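Local coordinates for protein mannan endo-1,4-beta-mannosidase (PDB 3CBW) that hydrolyses internal beta-1,4-linked mannosidic bonds of mannan, galactomannan and glucomannan as a secreted family 26 endo-glycosidase, at residues 25-28 / 29-33; 47-50 / 51-54; 130-133 / 134-137; 291-295 / 296-300. The protein carries 3 engineered substitutions. One frame throughout, in Å; residues are numbered along the deposited sequence.

Contact 1 (25-28 / 29-33); sequences TVMN and WLAHL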
loop_
_atom_site.group_PDB
_atom_site.type_symbol
_atom_site.label_atom_id
_atom_site.label_comp_id
_atom_site.label_asym_id
_atom_site.label_seq_id
_atom_site.Cartn_x
_atom_site.Cartn_y
_atom_site.Cartn_z
ATOM N N THR A 25 -17.069 -7.593 -2.042
ATOM C CA THR A 25 -16.779 -8.788 -2.823
ATOM C C THR A 25 -15.278 -8.984 -3.000
ATOM O O THR A 25 -14.753 -10.069 -2.759
ATOM C CB THR A 25 -17.480 -8.710 -4.173
ATOM O OG1 THR A 25 -18.889 -8.755 -3.932
ATOM C CG2 THR A 25 -17.078 -9.862 -5.069
ATOM N N VAL A 26 -14.585 -7.923 -3.390
ATOM C CA VAL A 26 -13.147 -7.998 -3.594
ATOM C C VAL A 26 -12.433 -8.356 -2.290
ATOM O O VAL A 26 -11.516 -9.179 -2.296
ATOM C CB VAL A 26 -12.609 -6.681 -4.196
ATOM C CG1 VAL A 26 -11.085 -6.574 -4.074
ATOM C CG2 VAL A 26 -13.054 -6.564 -5.644
ATOM N N MET A 27 -12.850 -7.767 -1.170
ATOM C CA MET A 27 -12.179 -8.065 0.088
ATOM C C MET A 27 -12.329 -9.541 0.459
ATOM O O MET A 27 -11.359 -10.192 0.865
ATOM C CB MET A 27 -12.718 -7.183 1.221
ATOM C CG MET A 27 -11.942 -7.346 2.519
ATOM S SD MET A 27 -10.182 -6.810 2.431
ATOM C CE MET A 27 -9.363 -8.303 3.054
ATOM N N ASN A 28 -13.543 -10.075 0.351
ATOM C CA ASN A 28 -13.754 -11.479 0.657
ATOM C C ASN A 28 -12.957 -12.381 -0.286
ATOM O O ASN A 28 -12.378 -13.396 0.125
ATOM C CB ASN A 28 -15.247 -11.832 0.611
ATOM C CG ASN A 28 -15.522 -13.204 1.181
ATOM O OD1 ASN A 28 -15.026 -13.540 2.247
ATOM N ND2 ASN A 28 -16.302 -14.002 0.471
ATOM N N TRP A 29 -12.948 -12.028 -1.566
ATOM C CA TRP A 29 -12.191 -12.773 -2.563
ATOM C C TRP A 29 -10.689 -12.766 -2.247
ATOM O O TRP A 29 -10.041 -13.815 -2.248
ATOM C CB TRP A 29 -12.501 -12.197 -3.940
ATOM C CG TRP A 29 -11.848 -12.881 -5.094
ATOM C CD1 TRP A 29 -12.324 -13.957 -5.796
ATOM C CD2 TRP A 29 -10.613 -12.512 -5.716
ATOM N NE1 TRP A 29 -11.452 -14.277 -6.806
ATOM C CE2 TRP A 29 -10.403 -13.396 -6.790
ATOM C CE3 TRP A 29 -9.671 -11.495 -5.481
ATOM C CZ2 TRP A 29 -9.272 -13.330 -7.601
ATOM C CZ3 TRP A 29 -8.559 -11.416 -6.293
ATOM C CH2 TRP A 29 -8.366 -12.328 -7.343
ATOM N N LEU A 30 -10.137 -11.592 -1.945
ATOM C CA LEU A 30 -8.713 -11.485 -1.602
ATOM C C LEU A 30 -8.372 -12.367 -0.397
ATOM O O LEU A 30 -7.378 -13.095 -0.420
ATOM C CB LEU A 30 -8.328 -10.026 -1.302
ATOM C CG LEU A 30 -8.224 -9.070 -2.494
ATOM C CD1 LEU A 30 -8.081 -7.647 -1.963
ATOM C CD2 LEU A 30 -7.051 -9.421 -3.413
ATOM N N ALA A 31 -9.210 -12.316 0.635
ATOM C CA ALA A 31 -8.901 -12.997 1.874
ATOM C C ALA A 31 -8.838 -14.507 1.694
ATOM O O ALA A 31 -8.127 -15.203 2.428
ATOM C CB ALA A 31 -9.922 -12.654 2.924
ATOM N N HIS A 32 -9.582 -15.017 0.715
ATOM C CA HIS A 32 -9.645 -16.462 0.488
ATOM C C HIS A 32 -8.596 -17.014 -0.477
ATOM O O HIS A 32 -8.525 -18.236 -0.678
ATOM C CB HIS A 32 -11.040 -16.870 0.015
ATOM C CG HIS A 32 -12.065 -16.887 1.102
ATOM N ND1 HIS A 32 -12.703 -15.751 1.545
ATOM C CD2 HIS A 32 -12.583 -17.915 1.815
ATOM C CE1 HIS A 32 -13.562 -16.076 2.495
ATOM N NE2 HIS A 32 -13.509 -17.384 2.676
ATOM N N LEU A 33 -7.770 -16.153 -1.069
ATOM C CA LEU A 33 -6.785 -16.625 -2.043
ATOM C C LEU A 33 -5.860 -17.742 -1.532
ATOM O O LEU A 33 -5.585 -18.673 -2.289
ATOM C CB LEU A 33 -5.965 -15.460 -2.607
ATOM C CG LEU A 33 -6.747 -14.528 -3.543
ATOM C CD1 LEU A 33 -5.944 -13.276 -3.825
ATOM C CD2 LEU A 33 -7.139 -15.228 -4.861
#
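N28 O, near the C-terminal end of helix 21-32, takes two hydrogen bonds from H32. The imidazole ND1 reaches it at 2.8 Å with a nearly straight N-H...O angle of 163°, and H32 N comes in at 3.3 Å from the opposite face of the carbonyl plane. This helix precedes the first strand of the GH26 (beta/alpha)8 barrel and lies against the starts of barrel strands, V26 and M27 on I221, L30 on L42. The oxygen sits in the plane of the imidazole, at its edge. With CG of N28 anti to the backbone N (chi1 -169°), the amide is carried to the same ring, its plane 79° from the imidazole; OD1, which accepts from V12 N, lies 2.9 Å from H32 CE1. H32 NE2 bonds E345 on the far side, which holds the ring from two ends. A leucine in place of H32 would probably cost N28 O its shorter, side-chain bond and take from E345 its imidazole mate. Earlier in the turn W29 N, L30 N and A31 N donate to T25 O, V26 O and M27 O. On the face turned to the barrel strands, V26 and L30 lie side by side, V26 CG1 3.8 Å from L30 CD1.

Contact 2 (47-50 / 51-54); sequences GGYS and HDTF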
loop_
_atom_site.group_PDB
_atom_site.type_symbol
_atom_site.label_atom_id
_atom_site.label_comp_id
_atom_site.label_asym_id
_atom_site.label_seq_id
_atom_site.Cartn_x
_atom_site.Cartn_y
_atom_site.Cartn_z
ATOM N N GLY A 47 3.434 2.307 -10.222
ATOM C CA GLY A 47 3.447 3.040 -11.481
ATOM C C GLY A 47 4.090 4.407 -11.399
ATOM O O GLY A 47 4.402 4.992 -12.438
ATOM N N GLY A 48 4.249 4.941 -10.180
ATOM C CA GLY A 48 4.906 6.227 -9.977
ATOM C C GLY A 48 4.076 7.229 -9.194
ATOM O O GLY A 48 2.981 6.923 -8.706
ATOM N N TYR A 49 4.619 8.439 -9.093
ATOM C CA TYR A 49 4.004 9.556 -8.375
ATOM C C TYR A 49 3.179 10.395 -9.329
ATOM O O TYR A 49 3.653 10.774 -10.417
ATOM C CB TYR A 49 5.096 10.436 -7.729
ATOM C CG TYR A 49 5.830 9.713 -6.632
ATOM C CD1 TYR A 49 5.360 9.765 -5.318
ATOM C CD2 TYR A 49 6.970 8.953 -6.906
ATOM C CE1 TYR A 49 6.004 9.072 -4.296
ATOM C CE2 TYR A 49 7.617 8.255 -5.888
ATOM C CZ TYR A 49 7.119 8.324 -4.595
ATOM O OH TYR A 49 7.756 7.640 -3.596
ATOM N N SER A 50 1.953 10.706 -8.927
ATOM C CA SER A 50 1.017 11.396 -9.822
ATOM C C SER A 50 1.605 12.709 -10.372
ATOM O O SER A 50 2.243 13.471 -9.640
ATOM C CB SER A 50 -0.294 11.653 -9.089
ATOM O OG SER A 50 -1.313 12.031 -9.999
ATOM N N HIS A 51 1.367 12.939 -11.669
ATOM C CA HIS A 51 1.958 14.044 -12.449
ATOM C C HIS A 51 3.408 14.341 -12.077
ATOM O O HIS A 51 3.764 15.450 -11.679
ATOM C CB HIS A 51 1.124 15.314 -12.392
ATOM C CG HIS A 51 1.485 16.289 -13.470
ATOM N ND1 HIS A 51 2.206 17.439 -13.227
ATOM C CD2 HIS A 51 1.280 16.245 -14.807
ATOM C CE1 HIS A 51 2.399 18.079 -14.367
ATOM N NE2 HIS A 51 1.857 17.371 -15.343
ATOM N N ASP A 52 4.239 13.327 -12.218
ATOM C CA ASP A 52 5.647 13.442 -11.880
ATOM C C ASP A 52 6.329 12.272 -12.558
ATOM O O ASP A 52 7.080 12.456 -13.527
ATOM C CB ASP A 52 5.858 13.436 -10.352
ATOM C CG ASP A 52 7.320 13.339 -9.962
ATOM O OD1 ASP A 52 8.202 13.743 -10.752
ATOM O OD2 ASP A 52 7.593 12.834 -8.858
ATOM N N THR A 53 6.062 11.062 -12.065
ATOM C CA THR A 53 6.609 9.861 -12.682
ATOM C C THR A 53 5.538 8.815 -13.001
ATOM O O THR A 53 5.831 7.839 -13.689
ATOM C CB THR A 53 7.673 9.190 -11.799
ATOM O OG1 THR A 53 7.090 8.833 -10.535
ATOM C CG2 THR A 53 8.882 10.112 -11.594
ATOM N N PHE A 54 4.313 8.992 -12.505
ATOM C CA PHE A 54 3.272 8.007 -12.778
ATOM C C PHE A 54 3.009 7.894 -14.276
ATOM O O PHE A 54 2.852 8.904 -14.962
ATOM C CB PHE A 54 1.947 8.316 -12.093
ATOM C CG PHE A 54 0.916 7.263 -12.364
ATOM C CD1 PHE A 54 0.880 6.107 -11.597
ATOM C CD2 PHE A 54 0.038 7.377 -13.445
ATOM C CE1 PHE A 54 -0.041 5.106 -11.873
ATOM C CE2 PHE A 54 -0.887 6.377 -13.725
ATOM C CZ PHE A 54 -0.925 5.248 -12.938
#
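Y49 and T53 pair through two hydrogen bonds at the turn that follows strand 41-49, the first of the GH26 barrel. Y49 N gives its hydrogen to the T53 hydroxyl oxygen OG1, 2.9 Å away and almost straight at 174°. A chi1 of 59° makes this possible, turning OG1 back over the chain between the T53 backbone N and carbonyl carbon. Y49 O answers by accepting T53 N at 2.9 Å, in its carbonyl plane, and F54 N at 2.8 Å, well above that plane. One carbonyl thus fastens both residues of the returning chain.

A weaker polar contact lies beyond: F54 CA directs its hydrogen at G47 O, 3.2 Å away. The backbone passes so closely here that a side chain at G48 would run into T53 C and F54 N, and the backbone angles of G48 also suit a residue without one.

Among the apolar and aromatic contacts, the F54 ring sets CD1 3.6 Å from G47 C, and it also touches C75 and C95, which form a disulfide. The Y49 ring meets T53 OG1 at its edge, while W81 and H114 stack against it edge-to-face. H114 probably binds substrate, as inferred from relatives; the bonds from backbone and hydroxyl hold the Y49 backbone, and so are likely to contribute to positioning a ring that borders the inferred substrate site.

Contact 3 (130-133 / 134-137); sequences TNDQ and YKKI. Engineered in segment 134-137: K136 (natural residue Asn).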
loop_
_atom_site.group_PDB
_atom_site.type_symbol
_atom_site.label_atom_id
_atom_site.label_comp_id
_atom_site.label_asym_id
_atom_site.label_seq_id
_atom_site.Cartn_x
_atom_site.Cartn_y
_atom_site.Cartn_z
ATOM N N THR A 130 9.352 16.152 16.780
ATOM C CA THR A 130 9.238 15.751 18.160
ATOM C C THR A 130 7.808 15.316 18.464
ATOM O O THR A 130 6.879 15.589 17.694
ATOM C CB THR A 130 9.569 16.924 19.098
ATOM O OG1 THR A 130 8.571 17.933 18.917
ATOM C CG2 THR A 130 10.976 17.516 18.818
ATOM N N ASN A 131 7.629 14.646 19.591
ATOM C CA ASN A 131 6.283 14.274 20.027
ATOM C C ASN A 131 5.385 15.482 20.260
ATOM O O ASN A 131 4.186 15.422 19.975
ATOM C CB ASN A 131 6.325 13.360 21.246
ATOM C CG ASN A 131 6.806 11.961 20.905
ATOM O OD1 ASN A 131 6.679 11.504 19.763
ATOM N ND2 ASN A 131 7.339 11.264 21.898
ATOM N N ASP A 132 5.949 16.590 20.740
ATOM C CA ASP A 132 5.155 17.806 20.920
ATOM C C ASP A 132 4.648 18.342 19.571
ATOM O O ASP A 132 3.494 18.776 19.464
ATOM C CB ASP A 132 5.956 18.882 21.661
ATOM C CG ASP A 132 6.058 18.635 23.170
ATOM O OD1 ASP A 132 5.384 17.731 23.712
ATOM O OD2 ASP A 132 6.835 19.369 23.821
ATOM N N GLN A 133 5.493 18.300 18.539
ATOM C CA GLN A 133 5.069 18.697 17.200
ATOM C C GLN A 133 4.005 17.750 16.639
ATOM O O GLN A 133 3.024 18.183 16.020
ATOM C CB GLN A 133 6.261 18.743 16.256
ATOM C CG GLN A 133 7.193 19.916 16.502
ATOM C CD GLN A 133 8.437 19.836 15.650
ATOM O OE1 GLN A 133 9.159 18.834 15.661
ATOM N NE2 GLN A 133 8.687 20.883 14.883
ATOM N N TYR A 134 4.209 16.454 16.862
ATOM C CA TYR A 134 3.274 15.427 16.404
ATOM C C TYR A 134 1.895 15.621 17.059
ATOM O O TYR A 134 0.856 15.496 16.404
ATOM C CB TYR A 134 3.860 14.064 16.750
ATOM C CG TYR A 134 3.508 12.886 15.863
ATOM C CD1 TYR A 134 4.515 12.212 15.173
ATOM C CD2 TYR A 134 2.207 12.386 15.784
ATOM C CE1 TYR A 134 4.240 11.087 14.408
ATOM C CE2 TYR A 134 1.922 11.255 15.014
ATOM C CZ TYR A 134 2.945 10.619 14.327
ATOM O OH TYR A 134 2.652 9.501 13.580
ATOM N N LYS A 135 1.884 15.960 18.347
ATOM C CA LYS A 135 0.622 16.237 19.043
ATOM C C LYS A 135 -0.135 17.385 18.398
ATOM O O LYS A 135 -1.366 17.342 18.312
ATOM C CB LYS A 135 0.850 16.539 20.527
ATOM C CG LYS A 135 1.182 15.327 21.365
ATOM C CD LYS A 135 1.649 15.723 22.764
ATOM C CE LYS A 135 1.671 14.518 23.684
ATOM N NZ LYS A 135 0.294 14.120 24.097
ATOM N N LYS A 136 0.580 18.416 17.957
ATOM C CA LYS A 136 -0.064 19.551 17.294
ATOM C C LYS A 136 -0.734 19.133 15.987
ATOM O O LYS A 136 -1.834 19.589 15.673
ATOM C CB LYS A 136 0.933 20.674 17.038
ATOM C CG LYS A 136 1.437 21.329 18.317
ATOM C CD LYS A 136 2.441 22.433 18.023
ATOM C CE LYS A 136 2.849 23.176 19.294
ATOM N NZ LYS A 136 3.779 24.285 18.969
ATOM N N ILE A 137 -0.072 18.260 15.229
ATOM C CA ILE A 137 -0.613 17.753 13.966
ATOM C C ILE A 137 -1.958 17.051 14.174
ATOM O O ILE A 137 -2.842 17.128 13.322
ATOM C CB ILE A 137 0.412 16.808 13.278
ATOM C CG1 ILE A 137 1.653 17.612 12.850
ATOM C CG2 ILE A 137 -0.240 16.035 12.105
ATOM C CD1 ILE A 137 2.832 16.770 12.333
#
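Y134 swings its CG away from its own backbone N (chi1 -151°), which sends the ring away from segment 130-133 and against helix 194-214, while the helical backbone leaves its CB 3.5 Å from T130 O. The ring packs on R196, L199 and L203, and its OH bonds W184 O. At the start of the helix, a chi1 of 65° sets T130 OG1 for Q133 N; in Q133, CG stands beside the backbone N (chi1 -72°) and the extended chain beyond it brings OE1 back to T130 N.

Across this first turn T130 and Q133 exchange bonds. Q133 N donates to T130 OG1 at 3.1 Å, while T130 N reaches Q133 OE1 at 2.9 Å, in the amide carbonyl plane and on a lone pair. Q133 N, in the first turn with no helical carbonyl before it, and T130 N at the cap both find a side-chain acceptor in this way.

The backbone bonds follow the helical pattern: Y134 N to T130 O at 2.9 Å, K135 N to N131 O, I137 N to Q133 O, with K136 N to D132 O weak. The stems of K135 and of K136, an engineered residue that is asparagine in the natural protein, run back along N131 O and D132 O. N131, whose amide bonds R196 and D193, ties the start of the helix to the same neighbouring region. The reciprocal exchange is a capping box with T130 as N-cap, opening the short helix 131-138 that comes before helix 143-163 of the barrel.

Contact 4 (291-295 / 296-300); sequences INAIK and QKYPK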
loop_
_atom_site.group_PDB
_atom_site.type_symbol
_atom_site.label_atom_id
_atom_site.label_comp_id
_atom_site.label_asym_id
_atom_site.label_seq_id
_atom_site.Cartn_x
_atom_site.Cartn_y
_atom_site.Cartn_z
ATOM N N ILE A 291 9.367 -15.457 -5.336
ATOM C CA ILE A 291 8.162 -16.283 -5.417
ATOM C C ILE A 291 8.378 -17.663 -4.785
ATOM O O ILE A 291 7.468 -18.203 -4.160
ATOM C CB ILE A 291 7.538 -16.363 -6.852
ATOM C CG1 ILE A 291 6.128 -16.966 -6.807
ATOM C CG2 ILE A 291 8.434 -17.122 -7.818
ATOM C CD1 ILE A 291 5.102 -16.143 -6.065
ATOM N N ASN A 292 9.577 -18.224 -4.921
ATOM C CA ASN A 292 9.864 -19.477 -4.253
ATOM C C ASN A 292 9.800 -19.332 -2.733
ATOM O O ASN A 292 9.262 -20.193 -2.047
ATOM C CB ASN A 292 11.221 -20.028 -4.668
ATOM C CG ASN A 292 11.500 -21.368 -4.034
ATOM O OD1 ASN A 292 12.211 -21.465 -3.036
ATOM N ND2 ASN A 292 10.878 -22.411 -4.574
ATOM N N ALA A 293 10.368 -18.247 -2.211
ATOM C CA ALA A 293 10.301 -17.958 -0.773
ATOM C C ALA A 293 8.860 -17.799 -0.296
ATOM O O ALA A 293 8.501 -18.266 0.787
ATOM C CB ALA A 293 11.128 -16.735 -0.424
ATOM N N ILE A 294 8.022 -17.158 -1.107
ATOM C CA ILE A 294 6.602 -17.083 -0.755
ATOM C C ILE A 294 6.005 -18.480 -0.584
ATOM O O ILE A 294 5.338 -18.758 0.419
ATOM C CB ILE A 294 5.799 -16.241 -1.774
ATOM C CG1 ILE A 294 6.103 -14.758 -1.566
ATOM C CG2 ILE A 294 4.317 -16.485 -1.620
ATOM C CD1 ILE A 294 5.643 -13.853 -2.695
ATOM N N LYS A 295 6.276 -19.359 -1.543
ATOM C CA LYS A 295 5.725 -20.710 -1.479
ATOM C C LYS A 295 6.221 -21.471 -0.252
ATOM O O LYS A 295 5.459 -22.193 0.398
ATOM C CB LYS A 295 6.082 -21.492 -2.731
ATOM C CG LYS A 295 5.474 -20.957 -3.985
ATOM C CD LYS A 295 5.752 -21.924 -5.090
ATOM C CE LYS A 295 5.341 -21.341 -6.395
ATOM N NZ LYS A 295 5.077 -22.391 -7.421
ATOM N N GLN A 296 7.499 -21.313 0.075
ATOM C CA GLN A 296 8.102 -22.081 1.172
ATOM C C GLN A 296 7.934 -21.457 2.555
ATOM O O GLN A 296 7.832 -22.177 3.556
ATOM C CB GLN A 296 9.600 -22.271 0.917
ATOM C CG GLN A 296 9.941 -23.108 -0.301
ATOM C CD GLN A 296 11.283 -23.788 -0.155
ATOM O OE1 GLN A 296 11.492 -24.565 0.782
ATOM N NE2 GLN A 296 12.208 -23.489 -1.060
ATOM N N LYS A 297 7.953 -20.126 2.614
ATOM C CA LYS A 297 8.097 -19.373 3.874
ATOM C C LYS A 297 6.885 -18.485 4.181
ATOM O O LYS A 297 6.589 -18.232 5.336
ATOM C CB LYS A 297 9.333 -18.451 3.837
ATOM C CG LYS A 297 10.671 -19.076 3.389
ATOM C CD LYS A 297 11.181 -20.156 4.333
ATOM C CE LYS A 297 11.620 -19.601 5.678
ATOM N NZ LYS A 297 12.102 -20.731 6.520
ATOM N N TYR A 298 6.215 -17.970 3.149
ATOM C CA TYR A 298 5.168 -16.953 3.351
ATOM C C TYR A 298 3.886 -17.309 2.586
ATOM O O TYR A 298 3.362 -16.492 1.830
ATOM C CB TYR A 298 5.673 -15.548 2.935
ATOM C CG TYR A 298 7.139 -15.264 3.220
ATOM C CD1 TYR A 298 7.628 -15.155 4.529
ATOM C CD2 TYR A 298 8.040 -15.082 2.172
ATOM C CE1 TYR A 298 8.984 -14.886 4.773
ATOM C CE2 TYR A 298 9.388 -14.813 2.410
ATOM C CZ TYR A 298 9.851 -14.731 3.707
ATOM O OH TYR A 298 11.193 -14.472 3.941
ATOM N N PRO A 299 3.351 -18.524 2.782
ATOM C CA PRO A 299 2.271 -18.962 1.903
ATOM C C PRO A 299 0.959 -18.171 1.996
ATOM O O PRO A 299 0.178 -18.187 1.041
ATOM C CB PRO A 299 2.066 -20.434 2.301
ATOM C CG PRO A 299 2.532 -20.483 3.713
ATOM C CD PRO A 299 3.718 -19.576 3.748
ATOM N N LYS A 300 0.727 -17.488 3.119
ATOM C CA LYS A 300 -0.495 -16.682 3.277
ATOM C C LYS A 300 -0.458 -15.357 2.503
ATOM O O LYS A 300 -1.452 -14.634 2.471
ATOM C CB LYS A 300 -0.794 -16.425 4.753
ATOM C CG LYS A 300 -1.180 -17.671 5.532
ATOM C CD LYS A 300 -1.467 -17.304 6.971
ATOM C CE LYS A 300 -2.066 -18.468 7.729
ATOM N NZ LYS A 300 -2.430 -18.023 9.103
#
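A293 O is gripped by two amides: K297 N at 2.7 Å, and Y298 N in a weak bond at 3.3 Å. Y298 N also bonds I294 O at 3.0 Å, from above the carbonyl plane, and the next residue, P299, has no N-H to offer that oxygen. Alongside, N292 and Q296 pair their side-chain amides: Q296 NE2 donates to N292 OD1 at 2.8 Å, the oxygen lying in the plane of the Q296 amide while the two amide planes stand 79° apart. A chi1 of -177° carries the N292 amide towards Q296, and OD1 has a second partner in Y256 OH. Both Q296 NE2 and the Y256 hydroxyl would probably lose this shared mate if a valine stood at N292. The Y298 ring packs beside the last turn, K297 CB 3.6 Å above the centre of one face, with CE2 3.8 Å from A293 CB and CD2 4.2 Å from I294 CG1; its OH is bonded to A255 O and I258 N, and the ring is edge-to-face with F273. K295 NZ forms a salt bridge with D325. The turn carries the chain from helix 287-297 into strand 301-306, closing a beta-alpha-beta unit that starts with strand 271-278.

In the fold
The four contacts are separate, each local to one helix or turn of the barrel. Contact 1 is the most buried; contacts 2, 3 and 4 are partly buried, and contact 3 lies farthest out, about 25 Å from the chain centre. Contacts 1 and 2 follow one another on helix 21-32 and strand 41-49 yet sit on opposite sides of that centre, the second beside the inferred substrate site. Contacts 1 and 4 are the closest pair, nearest atoms about 7 Å apart. Chemistry varies with place: an imidazole supplements the helix in contact 1, a hydroxyl and a carbonyl shape the turn in contact 2, contact 3 begins a helix and contact 4 leaves one.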